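Local coordinates for QdtA (Thermoanaerobacterium thermosaccharolyticum, PDB 4O9E), which is a small beta-rich protein of the cupin superfamily, WxcM-like in sequence, and is seen here as a two-chain assembly with thymidine-5'-diphosphate bound, at residues A[35-40]-A[108-113]; A[51-56]-A[95-100]; A[70-75]-A[123-128]. All coordinates share one frame; numbering follows the deposited sequence.

Contact 1 (A[35-40]-A[108-113]); sequences RVYYIT and LLVLAS. With TYD (thymidine-5'-diphosphate), chain C.
Tyr37 and Val110 are a hydrogen-bonded pair, side by side on one face of antiparallel strands 35-40 and 108-112, Tyr37 N giving to Val110 O at 3.0 Å and Val110 N to Tyr37 O at 2.8 Å. Ile39 with Leu108 repeats the pattern; at the other end Ala112 N reaches Arg35 O, while the return bond from Arg35 N is weak. On the face that carries Arg35, Tyr37 and Ile39, the Tyr37 ring is sandwiched. Its CG sits between the backbone N and the carbonyl carbon (chi1 64°), which lays the ring alongside Val110: CB of Val110 stands 3.6 Å from the ring centroid in a CH-pi contact, CG1 touches CE2 and CG2 touches CZ. The methyl C5M of thymidine-5'-diphosphate lies over the centre of the opposite face, 3.6 Å from Tyr37 CD2. Arg35 can be followed outward: CB only just reaches the methyl of Ala112, CD approaches O4 of the nucleotide, and the bend at chi3 (53°) turns the guanidinium so that one face lies over Ala112 CB. Its NE bonds Glu114 O, NH1 lies 3.7 Å from Ala112 CB, and NH2 gives a 2.7 Å hydrogen bond to the nucleotide O4, which meets the group at its edge. On the other face the contacts between the strands are apolar, with Val36 CG1 beside Leu111 CD2 at 3.7 Å and the Tyr38 ring meeting Leu109 CD1 at its edge; Tyr38 OH bonds Pro85 O of the second subunit. Strand 35-40 also pairs with a strand of that subunit, carrying the sheet across the interface. Both strands belong to one of the two larger sheets of the cupin-type barrel, and their Arg35-Tyr37-Ile39 face lines the site for the nucleotide's base, with Ile39 CD1 near diphosphate O2B.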
loop_
_atom_site.group_PDB
_atom_site.type_symbol
_atom_site.label_atom_id
_atom_site.label_comp_id
_atom_site.label_asym_id
_atom_site.label_seq_id
_atom_site.Cartn_x
_atom_site.Cartn_y
_atom_site.Cartn_z
ATOM N N ARG A 35 9.567 -2.805 -2.119
ATOM C CA ARG A 35 9.380 -1.709 -1.184
ATOM C C ARG A 35 8.052 -1.062 -1.534
ATOM O O ARG A 35 7.747 -0.925 -2.728
ATOM C CB ARG A 35 10.493 -0.676 -1.331
ATOM C CG ARG A 35 10.152 0.620 -0.624
ATOM C CD ARG A 35 11.358 1.536 -0.532
ATOM N NE ARG A 35 11.946 1.736 -1.856
ATOM C CZ ARG A 35 12.147 2.911 -2.452
ATOM N NH1 ARG A 35 12.696 2.963 -3.652
ATOM N NH2 ARG A 35 11.816 4.061 -1.886
ATOM N N VAL A 36 7.298 -0.700 -0.498
ATOM C CA VAL A 36 6.147 0.189 -0.640
ATOM C C VAL A 36 6.389 1.308 0.370
ATOM O O VAL A 36 7.131 1.181 1.355
ATOM C CB VAL A 36 4.779 -0.468 -0.338
ATOM C CG1 VAL A 36 4.601 -1.796 -1.060
ATOM C CG2 VAL A 36 4.698 -0.751 1.146
ATOM N N TYR A 37 5.870 2.476 0.023
ATOM C CA TYR A 37 5.812 3.575 0.967
ATOM C C TYR A 37 4.541 4.360 0.696
ATOM O O TYR A 37 3.940 4.304 -0.374
ATOM C CB TYR A 37 7.057 4.453 0.890
ATOM C CG TYR A 37 7.321 5.208 -0.389
ATOM C CD1 TYR A 37 6.819 6.484 -0.559
ATOM C CD2 TYR A 37 8.104 4.687 -1.407
ATOM C CE1 TYR A 37 7.082 7.204 -1.706
ATOM C CE2 TYR A 37 8.324 5.388 -2.591
ATOM C CZ TYR A 37 7.807 6.658 -2.730
ATOM O OH TYR A 37 8.030 7.455 -3.834
ATOM N N TYR A 38 4.204 5.169 1.685
ATOM C CA TYR A 38 2.975 5.924 1.609
ATOM C C TYR A 38 3.120 7.288 2.271
ATOM O O TYR A 38 3.780 7.503 3.298
ATOM C CB TYR A 38 1.757 5.181 2.145
ATOM C CG TYR A 38 2.000 4.341 3.366
ATOM C CD1 TYR A 38 1.956 4.912 4.636
ATOM C CD2 TYR A 38 2.187 2.972 3.268
ATOM C CE1 TYR A 38 2.185 4.161 5.768
ATOM C CE2 TYR A 38 2.431 2.215 4.401
ATOM C CZ TYR A 38 2.417 2.810 5.659
ATOM O OH TYR A 38 2.641 2.064 6.804
ATOM N N ILE A 39 2.431 8.213 1.627
ATOM C CA ILE A 39 2.452 9.604 2.049
ATOM C C ILE A 39 1.066 10.045 2.490
ATOM O O ILE A 39 0.110 9.790 1.780
ATOM C CB ILE A 39 2.894 10.469 0.871
ATOM C CG1 ILE A 39 4.303 10.014 0.497
ATOM C CG2 ILE A 39 2.839 11.950 1.249
ATOM C CD1 ILE A 39 4.879 10.582 -0.787
ATOM N N THR A 40 0.989 10.718 3.636
ATOM C CA THR A 40 -0.253 11.123 4.261
ATOM C C THR A 40 -0.091 12.491 4.948
ATOM O O THR A 40 1.016 12.997 5.101
ATOM C CB THR A 40 -0.676 10.103 5.342
ATOM O OG1 THR A 40 0.333 10.016 6.353
ATOM C CG2 THR A 40 -0.988 8.743 4.766
ATOM N N LEU A 108 -1.364 8.537 -0.566
ATOM C CA LEU A 108 -0.656 8.239 -1.796
ATOM C C LEU A 108 0.334 7.120 -1.467
ATOM O O LEU A 108 1.227 7.304 -0.644
ATOM C CB LEU A 108 0.158 9.434 -2.271
ATOM C CG LEU A 108 0.935 9.298 -3.578
ATOM C CD1 LEU A 108 0.098 9.020 -4.804
ATOM C CD2 LEU A 108 1.901 10.423 -3.906
ATOM N N LEU A 109 0.100 6.009 -2.146
ATOM C CA LEU A 109 0.877 4.778 -2.026
ATOM C C LEU A 109 1.787 4.684 -3.239
ATOM O O LEU A 109 1.397 5.028 -4.355
ATOM C CB LEU A 109 -0.057 3.581 -1.967
ATOM C CG LEU A 109 0.603 2.198 -2.028
ATOM C CD1 LEU A 109 1.291 1.881 -0.717
ATOM C CD2 LEU A 109 -0.531 1.227 -2.259
ATOM N N VAL A 110 3.014 4.241 -2.983
ATOM C CA VAL A 110 3.972 3.934 -4.026
ATOM C C VAL A 110 4.536 2.513 -3.874
ATOM O O VAL A 110 4.944 2.132 -2.783
ATOM C CB VAL A 110 5.116 4.935 -3.982
ATOM C CG1 VAL A 110 6.104 4.611 -5.080
ATOM C CG2 VAL A 110 4.614 6.361 -4.184
ATOM N N LEU A 111 4.533 1.783 -4.982
ATOM C CA LEU A 111 5.105 0.440 -5.093
ATOM C C LEU A 111 6.401 0.681 -5.845
ATOM O O LEU A 111 6.369 1.288 -6.917
ATOM C CB LEU A 111 4.207 -0.534 -5.829
ATOM C CG LEU A 111 2.718 -0.496 -5.443
ATOM C CD1 LEU A 111 1.928 -1.507 -6.258
ATOM C CD2 LEU A 111 2.568 -0.786 -3.961
ATOM N N ALA A 112 7.502 0.189 -5.285
ATOM C CA ALA A 112 8.812 0.397 -5.876
ATOM C C ALA A 112 9.565 -0.895 -6.190
ATOM O O ALA A 112 9.556 -1.838 -5.388
ATOM C CB ALA A 112 9.641 1.261 -4.941
ATOM N N SER A 113 10.278 -0.884 -7.316
ATOM C CA SER A 113 11.059 -2.035 -7.769
ATOM C C SER A 113 12.384 -2.307 -7.048
ATOM O O SER A 113 12.953 -3.390 -7.257
ATOM C CB SER A 113 11.299 -2.037 -9.289
ATOM O OG SER A 113 12.163 -0.976 -9.634
HETATM P PA TYD C . 11.501 11.897 -0.979
HETATM O O1A TYD C . 12.700 12.801 -0.963
HETATM O O2A TYD C . 11.408 10.664 -1.859
HETATM O O3A TYD C . 10.031 12.556 -0.868
HETATM P PB TYD C . 9.025 13.056 -2.033
HETATM O O1B TYD C . 9.226 14.561 -1.968
HETATM O O2B TYD C . 7.693 12.621 -1.498
HETATM O O3B TYD C . 9.406 12.414 -3.351
HETATM O "O5'" TYD C . 11.664 11.472 0.559
HETATM C "C5'" TYD C . 11.552 12.234 1.751
HETATM C "C4'" TYD C . 12.465 11.549 2.767
HETATM O "O4'" TYD C . 12.108 10.202 3.087
HETATM C "C3'" TYD C . 13.895 11.435 2.268
HETATM O "O3'" TYD C . 14.699 11.914 3.341
HETATM C "C2'" TYD C . 14.271 9.966 2.126
HETATM C "C1'" TYD C . 13.201 9.284 2.966
HETATM N N1 TYD C . 12.767 8.021 2.360
HETATM C C2 TYD C . 13.082 6.837 2.890
HETATM O O2 TYD C . 13.742 6.777 3.941
HETATM N N3 TYD C . 12.624 5.684 2.369
HETATM C C4 TYD C . 11.934 5.712 1.214
HETATM O O4 TYD C . 11.593 4.637 0.696
HETATM C C5 TYD C . 11.619 6.923 0.620
HETATM C C5M TYD C . 10.785 7.034 -0.623
HETATM C C6 TYD C . 12.044 8.089 1.239
#

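Contact 2 (A[51-56]-A[95-100]). Unlike the reference sequence in segment 51-56: Ser52 (reference Ala). Unlike the reference sequence in segment 95-100: Val95 (reference Leu). With TYD (thymidine-5'-diphosphate), chain C; TDR (thymine), chain D.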
loop_
_atom_site.group_PDB
_atom_site.type_symbol
_atom_site.label_atom_id
_atom_site.label_comp_id
_atom_site.label_asym_id
_atom_site.label_seq_id
_atom_site.Cartn_x
_atom_site.Cartn_y
_atom_site.Cartn_z
ATOM N N HIS A 51 12.184 15.495 -8.317
ATOM C CA HIS A 51 13.274 14.589 -8.612
ATOM C C HIS A 51 12.819 13.609 -9.660
ATOM O O HIS A 51 11.649 13.551 -10.036
ATOM C CB HIS A 51 13.706 13.825 -7.368
ATOM C CG HIS A 51 12.591 13.174 -6.614
ATOM N ND1 HIS A 51 11.908 12.081 -7.093
ATOM C CD2 HIS A 51 12.103 13.412 -5.373
ATOM C CE1 HIS A 51 11.045 11.665 -6.185
ATOM N NE2 HIS A 51 11.126 12.472 -5.142
ATOM N N SER A 52 13.811 12.832 -10.055
ATOM C CA SER A 52 13.686 11.716 -10.970
ATOM C C SER A 52 14.438 10.544 -10.346
ATOM O O SER A 52 15.049 10.678 -9.281
ATOM C CB SER A 52 14.450 12.011 -12.257
ATOM O OG SER A 52 13.783 11.254 -13.247
ATOM N N HIS A 53 14.449 9.452 -11.100
ATOM C CA HIS A 53 15.248 8.299 -10.745
ATOM C C HIS A 53 15.954 7.766 -11.965
ATOM O O HIS A 53 15.430 7.768 -13.067
ATOM C CB HIS A 53 14.374 7.209 -10.119
ATOM C CG HIS A 53 14.086 7.457 -8.679
ATOM N ND1 HIS A 53 12.966 8.140 -8.257
ATOM C CD2 HIS A 53 14.748 7.079 -7.560
ATOM C CE1 HIS A 53 12.974 8.203 -6.937
ATOM N NE2 HIS A 53 14.052 7.583 -6.490
ATOM N N LYS A 54 17.166 7.289 -11.725
ATOM C CA LYS A 54 17.896 6.603 -12.768
ATOM C C LYS A 54 17.454 5.187 -13.110
ATOM O O LYS A 54 17.402 4.846 -14.278
ATOM C CB LYS A 54 19.383 6.575 -12.419
ATOM C CG LYS A 54 19.963 7.959 -12.618
ATOM C CD LYS A 54 20.602 8.493 -11.352
ATOM C CE LYS A 54 22.021 8.001 -11.196
ATOM N NZ LYS A 54 22.378 8.541 -9.858
ATOM N N LYS A 55 17.188 4.345 -12.119
ATOM C CA LYS A 55 16.907 2.950 -12.429
ATOM C C LYS A 55 15.603 2.427 -11.838
ATOM O O LYS A 55 15.056 1.437 -12.309
ATOM C CB LYS A 55 18.075 2.105 -11.935
ATOM C CG LYS A 55 19.256 2.096 -12.898
ATOM C CD LYS A 55 20.572 1.684 -12.254
ATOM C CE LYS A 55 20.418 0.796 -11.027
ATOM N NZ LYS A 55 21.183 1.364 -9.878
ATOM N N LEU A 56 15.056 3.138 -10.869
ATOM C CA LEU A 56 13.874 2.656 -10.194
ATOM C C LEU A 56 12.692 2.653 -11.141
ATOM O O LEU A 56 12.519 3.598 -11.910
ATOM C CB LEU A 56 13.552 3.553 -9.019
ATOM C CG LEU A 56 12.361 3.162 -8.130
ATOM C CD1 LEU A 56 12.771 1.906 -7.385
ATOM C CD2 LEU A 56 12.119 4.346 -7.200
ATOM N N VAL A 95 12.008 10.412 -15.661
ATOM C CA VAL A 95 10.891 11.334 -15.706
ATOM C C VAL A 95 10.973 12.116 -14.410
ATOM O O VAL A 95 11.141 11.557 -13.325
ATOM C CB VAL A 95 9.595 10.527 -15.757
ATOM C CG1 VAL A 95 8.365 11.403 -15.747
ATOM C CG2 VAL A 95 9.603 9.619 -16.968
ATOM N N TRP A 96 10.740 13.413 -14.528
ATOM C CA TRP A 96 10.836 14.304 -13.384
ATOM C C TRP A 96 9.452 14.408 -12.767
ATOM O O TRP A 96 8.430 14.498 -13.437
ATOM C CB TRP A 96 11.448 15.649 -13.809
ATOM C CG TRP A 96 11.505 16.712 -12.719
ATOM C CD1 TRP A 96 10.485 17.554 -12.338
ATOM C CD2 TRP A 96 12.601 17.012 -11.852
ATOM N NE1 TRP A 96 10.874 18.335 -11.278
ATOM C CE2 TRP A 96 12.191 18.083 -11.014
ATOM C CE3 TRP A 96 13.911 16.541 -11.746
ATOM C CZ2 TRP A 96 13.009 18.620 -10.031
ATOM C CZ3 TRP A 96 14.737 17.115 -10.809
ATOM C CH2 TRP A 96 14.293 18.152 -9.968
ATOM N N ARG A 97 9.331 14.315 -11.450
ATOM C CA ARG A 97 7.981 14.556 -10.976
ATOM C C ARG A 97 7.832 15.474 -9.771
ATOM O O ARG A 97 8.729 15.564 -8.942
ATOM C CB ARG A 97 7.273 13.252 -10.663
ATOM C CG ARG A 97 7.851 12.476 -9.497
ATOM C CD ARG A 97 6.814 11.444 -9.101
ATOM N NE ARG A 97 7.114 10.847 -7.805
ATOM C CZ ARG A 97 8.093 9.976 -7.626
ATOM N NH1 ARG A 97 8.803 9.621 -8.692
ATOM N NH2 ARG A 97 8.288 9.467 -6.413
ATOM N N GLU A 98 6.620 16.010 -9.644
ATOM C CA GLU A 98 6.270 16.861 -8.516
ATOM C C GLU A 98 4.829 16.510 -8.196
ATOM O O GLU A 98 4.075 16.079 -9.062
ATOM C CB GLU A 98 6.479 18.345 -8.831
ATOM C CG GLU A 98 7.882 18.734 -9.279
ATOM C CD GLU A 98 7.962 20.032 -10.076
ATOM O OE1 GLU A 98 6.922 20.714 -10.121
ATOM O OE2 GLU A 98 9.023 20.366 -10.660
ATOM N N MET A 99 4.492 16.553 -6.913
ATOM C CA MET A 99 3.154 16.164 -6.476
ATOM C C MET A 99 2.538 17.312 -5.674
ATOM O O MET A 99 3.194 17.921 -4.825
ATOM C CB MET A 99 3.249 14.906 -5.621
ATOM C CG MET A 99 3.952 13.776 -6.371
ATOM S SD MET A 99 5.678 13.597 -5.896
ATOM C CE MET A 99 5.357 12.658 -4.402
ATOM N N PHE A 100 1.284 17.631 -5.957
ATOM C CA PHE A 100 0.728 18.802 -5.292
ATOM C C PHE A 100 -0.773 18.633 -5.201
ATOM O O PHE A 100 -1.335 17.703 -5.781
ATOM C CB PHE A 100 1.181 20.089 -5.985
ATOM C CG PHE A 100 0.607 20.280 -7.356
ATOM C CD1 PHE A 100 -0.470 21.124 -7.559
ATOM C CD2 PHE A 100 1.167 19.648 -8.448
ATOM C CE1 PHE A 100 -1.010 21.285 -8.821
ATOM C CE2 PHE A 100 0.627 19.804 -9.706
ATOM C CZ PHE A 100 -0.449 20.643 -9.902
HETATM P PA TYD C . 11.501 11.897 -0.979
HETATM O O1A TYD C . 12.700 12.801 -0.963
HETATM O O2A TYD C . 11.408 10.664 -1.859
HETATM O O3A TYD C . 10.031 12.556 -0.868
HETATM P PB TYD C . 9.025 13.056 -2.033
HETATM O O1B TYD C . 9.226 14.561 -1.968
HETATM O O2B TYD C . 7.693 12.621 -1.498
HETATM O O3B TYD C . 9.406 12.414 -3.351
HETATM O "O5'" TYD C . 11.664 11.472 0.559
HETATM C "C5'" TYD C . 11.552 12.234 1.751
HETATM C "C4'" TYD C . 12.465 11.549 2.767
HETATM O "O4'" TYD C . 12.108 10.202 3.087
HETATM C "C3'" TYD C . 13.895 11.435 2.268
HETATM O "O3'" TYD C . 14.699 11.914 3.341
HETATM C "C2'" TYD C . 14.271 9.966 2.126
HETATM C "C1'" TYD C . 13.201 9.284 2.966
HETATM N N1 TYD C . 12.767 8.021 2.360
HETATM C C2 TYD C . 13.082 6.837 2.890
HETATM O O2 TYD C . 13.742 6.777 3.941
HETATM N N3 TYD C . 12.624 5.684 2.369
HETATM C C4 TYD C . 11.934 5.712 1.214
HETATM O O4 TYD C . 11.593 4.637 0.696
HETATM C C5 TYD C . 11.619 6.923 0.620
HETATM C C5M TYD C . 10.785 7.034 -0.623
HETATM C C6 TYD C . 12.044 8.089 1.239
HETATM N N1 TDR D . 12.754 24.339 -11.830
HETATM C C2 TDR D . 12.284 23.342 -11.078
HETATM O O2 TDR D . 12.852 23.043 -10.004
HETATM N N3 TDR D . 11.206 22.666 -11.483
HETATM C C4 TDR D . 10.581 22.972 -12.625
HETATM O O4 TDR D . 9.583 22.264 -12.881
HETATM C C5 TDR D . 11.091 24.079 -13.487
HETATM C CM5 TDR D . 10.574 24.608 -14.800
HETATM C C6 TDR D . 12.213 24.722 -12.993
HETATM O O HOH W 1 11.845 8.306 -12.566
#
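Trp96 lays one face of its indole over the backbone of His51, with CE3 3.7 Å from His51 CA and the amide N of His51 offset toward the ring's rim. Its CG is anti to the backbone N (chi1 176°), which carries the indole across the neighbouring strand, and NE1 then donates to Glu98 OE2 at 2.8 Å, nearly in the ring plane. That same carboxylate oxygen accepts a longer bond from N3 of the bound thymine, while Glu98 OE1 is held by Arg70. Strands 51-53 and 96-100 are antiparallel, and Arg97 N binds His51 O at 2.8 Å. Beside this bond the side chains of His51 and Arg97 run the same way with their planes 86° apart: the imidazole presents its edge, CE1, to one face of the guanidinium, 3.5 Å from NH2. The His53 ring also turns an edge toward Arg97, ND1 lying 4.4 Å from NH1. His51 NE2 points onward to O3B of thymidine-5'-diphosphate in a hydrogen bond modelled at 2.5 Å, shorter than usual and doubtful in its exact length. Where the pairing ends, Ser52 OG donates to Val95 O at 2.7 Å, coming from above the carbonyl plane. Ser52 and Val95 both differ from the reference sequence. His51 and Arg97 line the pocket inside a cupin-type barrel, where His51 meets the diphosphate.

Contact 3 (A[70-75]-A[123-128]); sequences RLKIPD and RNYDFY. With TDR (thymine), chain D; TYD (thymidine-5'-diphosphate), chain C.
The end of strand 67-73 and the first turn of helix 125-136 stand well apart, their nearest CA atoms, Ile73 and Tyr128, being 9.0 Å from each other, so long side chains make the contact. Asn124 caps the helix, its OD1 accepting from Phe127 N at 2.6 Å. From that turn Tyr128, its ring swung beside its own carbonyl carbon (chi1 173°), sends its hydroxyl to the strand, where OH comes within 3.2 Å of Lys72 O and 3.4 Å of Ile73 CA, with Pro74 CD a little farther away. The hydroxyl's bonding partner is Leu94 O. Tyr125 crosses Lys72 at about a right angle, its OH 3.5 Å from Lys72 NZ. Bends at chi3 and chi4 bring Lys72 NZ to O4 of the bound thymine, a 2.6 Å hydrogen bond. The thymine lies nearly parallel to the Tyr125 ring over one face, its N1 4.2 Å above the plane and offset toward the rim. Ahead of the helix Arg123 NH2 grips O1A of thymidine-5'-diphosphate at 2.7 Å, assisted weakly by NH1, while NE pairs with Glu118. Trp96 of the adjoining strand 96-100 meets both tyrosine rings, and farther along the helix Ala132 and Phe136 pack on Pro74, seating the C-terminal helix against the end of strand 67-73.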
loop_
_atom_site.group_PDB
_atom_site.type_symbol
_atom_site.label_atom_id
_atom_site.label_comp_id
_atom_site.label_asym_id
_atom_site.label_seq_id
_atom_site.Cartn_x
_atom_site.Cartn_y
_atom_site.Cartn_z
ATOM N N ARG A 70 2.634 16.217 -11.368
ATOM C CA ARG A 70 3.219 16.956 -12.485
ATOM C C ARG A 70 4.432 16.154 -12.931
ATOM O O ARG A 70 5.396 16.020 -12.171
ATOM C CB ARG A 70 3.697 18.354 -12.080
ATOM C CG ARG A 70 4.459 19.107 -13.163
ATOM C CD ARG A 70 4.810 20.538 -12.761
ATOM N NE ARG A 70 3.610 21.211 -12.259
ATOM C CZ ARG A 70 3.369 21.551 -10.999
ATOM N NH1 ARG A 70 4.269 21.369 -10.033
ATOM N NH2 ARG A 70 2.190 22.092 -10.722
ATOM N N LEU A 71 4.333 15.690 -14.169
ATOM C CA LEU A 71 5.354 14.910 -14.839
ATOM C C LEU A 71 5.984 15.693 -15.972
ATOM O O LEU A 71 5.296 16.323 -16.776
ATOM C CB LEU A 71 4.716 13.675 -15.465
ATOM C CG LEU A 71 3.879 12.788 -14.556
ATOM C CD1 LEU A 71 3.148 11.785 -15.429
ATOM C CD2 LEU A 71 4.749 12.143 -13.485
ATOM N N LYS A 72 7.302 15.601 -16.053
ATOM C CA LYS A 72 8.030 16.376 -17.044
ATOM C C LYS A 72 9.152 15.535 -17.580
ATOM O O LYS A 72 9.849 14.882 -16.807
ATOM C CB LYS A 72 8.701 17.560 -16.352
ATOM C CG LYS A 72 7.719 18.536 -15.728
ATOM C CD LYS A 72 8.380 19.650 -14.929
ATOM C CE LYS A 72 9.527 20.266 -15.713
ATOM N NZ LYS A 72 9.512 21.713 -15.382
ATOM N N ILE A 73 9.337 15.615 -18.885
ATOM C CA ILE A 73 10.580 15.217 -19.516
ATOM C C ILE A 73 10.871 16.400 -20.442
ATOM O O ILE A 73 9.994 17.248 -20.602
ATOM C CB ILE A 73 10.405 13.900 -20.292
ATOM C CG1 ILE A 73 9.403 14.014 -21.437
ATOM C CG2 ILE A 73 9.915 12.790 -19.369
ATOM C CD1 ILE A 73 9.410 12.873 -22.431
ATOM N N PRO A 74 12.084 16.497 -21.008
ATOM C CA PRO A 74 12.411 17.668 -21.823
ATOM C C PRO A 74 11.330 17.936 -22.854
ATOM O O PRO A 74 10.947 17.045 -23.608
ATOM C CB PRO A 74 13.731 17.262 -22.475
ATOM C CG PRO A 74 14.373 16.485 -21.363
ATOM C CD PRO A 74 13.242 15.594 -20.921
ATOM N N ASP A 75 10.794 19.150 -22.820
ATOM C CA ASP A 75 9.877 19.610 -23.856
ATOM C C ASP A 75 8.466 19.087 -23.619
ATOM O O ASP A 75 7.633 19.221 -24.508
ATOM C CB ASP A 75 10.321 19.154 -25.257
ATOM C CG ASP A 75 11.629 19.788 -25.733
ATOM O OD1 ASP A 75 11.934 20.933 -25.340
ATOM O OD2 ASP A 75 12.335 19.176 -26.568
ATOM N N ARG A 123 18.051 14.856 -7.930
ATOM C CA ARG A 123 17.340 15.945 -7.261
ATOM C C ARG A 123 17.738 17.331 -7.804
ATOM O O ARG A 123 17.086 18.338 -7.536
ATOM C CB ARG A 123 17.654 15.883 -5.767
ATOM C CG ARG A 123 17.228 14.593 -5.078
ATOM C CD ARG A 123 17.448 14.739 -3.586
ATOM N NE ARG A 123 16.887 13.652 -2.792
ATOM C CZ ARG A 123 15.615 13.474 -2.442
ATOM N NH1 ARG A 123 14.633 14.248 -2.890
ATOM N NH2 ARG A 123 15.310 12.450 -1.653
ATOM N N ASN A 124 18.830 17.382 -8.555
ATOM C CA ASN A 124 19.344 18.587 -9.191
ATOM C C ASN A 124 18.693 18.710 -10.561
ATOM O O ASN A 124 18.920 17.906 -11.469
ATOM C CB ASN A 124 20.863 18.520 -9.323
ATOM C CG ASN A 124 21.442 19.701 -10.095
ATOM O OD1 ASN A 124 21.432 19.802 -11.326
ATOM N ND2 ASN A 124 21.985 20.622 -9.335
ATOM N N TYR A 125 17.820 19.702 -10.695
ATOM C CA TYR A 125 17.103 19.837 -11.944
ATOM C C TYR A 125 18.006 19.983 -13.163
ATOM O O TYR A 125 17.676 19.448 -14.211
ATOM C CB TYR A 125 16.087 20.968 -11.841
ATOM C CG TYR A 125 15.251 21.101 -13.096
ATOM C CD1 TYR A 125 14.178 20.260 -13.336
ATOM C CD2 TYR A 125 15.522 22.092 -14.033
ATOM C CE1 TYR A 125 13.414 20.374 -14.479
ATOM C CE2 TYR A 125 14.745 22.242 -15.163
ATOM C CZ TYR A 125 13.648 21.431 -15.356
ATOM O OH TYR A 125 12.868 21.593 -16.477
ATOM N N ASP A 126 19.146 20.663 -13.058
ATOM C CA ASP A 126 20.011 20.822 -14.238
ATOM C C ASP A 126 20.690 19.506 -14.657
ATOM O O ASP A 126 20.894 19.204 -15.834
ATOM C CB ASP A 126 21.066 21.906 -13.994
ATOM C CG ASP A 126 20.487 23.307 -13.875
ATOM O OD1 ASP A 126 19.432 23.668 -14.420
ATOM O OD2 ASP A 126 21.113 24.096 -13.156
ATOM N N PHE A 127 21.038 18.675 -13.681
ATOM C CA PHE A 127 21.615 17.374 -14.023
ATOM C C PHE A 127 20.489 16.496 -14.571
ATOM O O PHE A 127 20.656 15.850 -15.613
ATOM C CB PHE A 127 22.432 16.784 -12.865
ATOM C CG PHE A 127 23.002 15.414 -13.154
ATOM C CD1 PHE A 127 24.058 15.252 -14.047
ATOM C CD2 PHE A 127 22.492 14.275 -12.522
ATOM C CE1 PHE A 127 24.585 13.996 -14.306
ATOM C CE2 PHE A 127 23.018 13.014 -12.772
ATOM C CZ PHE A 127 24.053 12.875 -13.682
ATOM N N TYR A 128 19.288 16.551 -14.000
ATOM C CA TYR A 128 18.155 15.884 -14.657
ATOM C C TYR A 128 18.022 16.195 -16.160
ATOM O O TYR A 128 17.981 15.296 -17.005
ATOM C CB TYR A 128 16.826 16.167 -13.952
ATOM C CG TYR A 128 15.714 15.583 -14.793
ATOM C CD1 TYR A 128 15.552 14.197 -14.882
ATOM C CD2 TYR A 128 14.904 16.399 -15.585
ATOM C CE1 TYR A 128 14.609 13.647 -15.724
ATOM C CE2 TYR A 128 13.943 15.854 -16.402
ATOM C CZ TYR A 128 13.804 14.483 -16.469
ATOM O OH TYR A 128 12.872 13.969 -17.325
HETATM N N1 TDR D . 12.754 24.339 -11.830
HETATM C C2 TDR D . 12.284 23.342 -11.078
HETATM O O2 TDR D . 12.852 23.043 -10.004
HETATM N N3 TDR D . 11.206 22.666 -11.483
HETATM C C4 TDR D . 10.581 22.972 -12.625
HETATM O O4 TDR D . 9.583 22.264 -12.881
HETATM C C5 TDR D . 11.091 24.079 -13.487
HETATM C CM5 TDR D . 10.574 24.608 -14.800
HETATM C C6 TDR D . 12.213 24.722 -12.993
HETATM P PA TYD C . 11.501 11.897 -0.979
HETATM O O1A TYD C . 12.700 12.801 -0.963
HETATM O O2A TYD C . 11.408 10.664 -1.859
HETATM O O3A TYD C . 10.031 12.556 -0.868
HETATM P PB TYD C . 9.025 13.056 -2.033
HETATM O O1B TYD C . 9.226 14.561 -1.968
HETATM O O2B TYD C . 7.693 12.621 -1.498
HETATM O O3B TYD C . 9.406 12.414 -3.351
HETATM O "O5'" TYD C . 11.664 11.472 0.559
HETATM C "C5'" TYD C . 11.552 12.234 1.751
HETATM C "C4'" TYD C . 12.465 11.549 2.767
HETATM O "O4'" TYD C . 12.108 10.202 3.087
HETATM C "C3'" TYD C . 13.895 11.435 2.268
HETATM O "O3'" TYD C . 14.699 11.914 3.341
HETATM C "C2'" TYD C . 14.271 9.966 2.126
HETATM C "C1'" TYD C . 13.201 9.284 2.966
HETATM N N1 TYD C . 12.767 8.021 2.360
HETATM C C2 TYD C . 13.082 6.837 2.890
HETATM O O2 TYD C . 13.742 6.777 3.941
HETATM N N3 TYD C . 12.624 5.684 2.369
HETATM C C4 TYD C . 11.934 5.712 1.214
HETATM O O4 TYD C . 11.593 4.637 0.696
HETATM C C5 TYD C . 11.619 6.923 0.620
HETATM C C5M TYD C . 10.785 7.034 -0.623
HETATM C C6 TYD C . 12.044 8.089 1.239
#

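Contacts 1 and 2 are buried in the barrel, whereas contact 3 is only partly buried and lies farther from the chain's centre. Contact 1 is a regular strand pair in one five-stranded sheet; contact 2 is a shorter pairing in the other, and contact 3 joins that second sheet to the C-terminal helix. Strands 96-100 and 67-73, of contacts 2 and 3, are neighbours there, joined by the Arg70–Glu98 salt bridge and a probable Trp96 N–Lys72 O backbone bond. Contacts 1 and 2 meet by packing, Leu108 on Met99 and Leu56 on Ala112. All three reach thymidine-5'-diphosphate: contact 1 holds its base, by the methyl on Tyr37 and Arg35's hydrogen bond, while His51 and Arg123 take the phosphates.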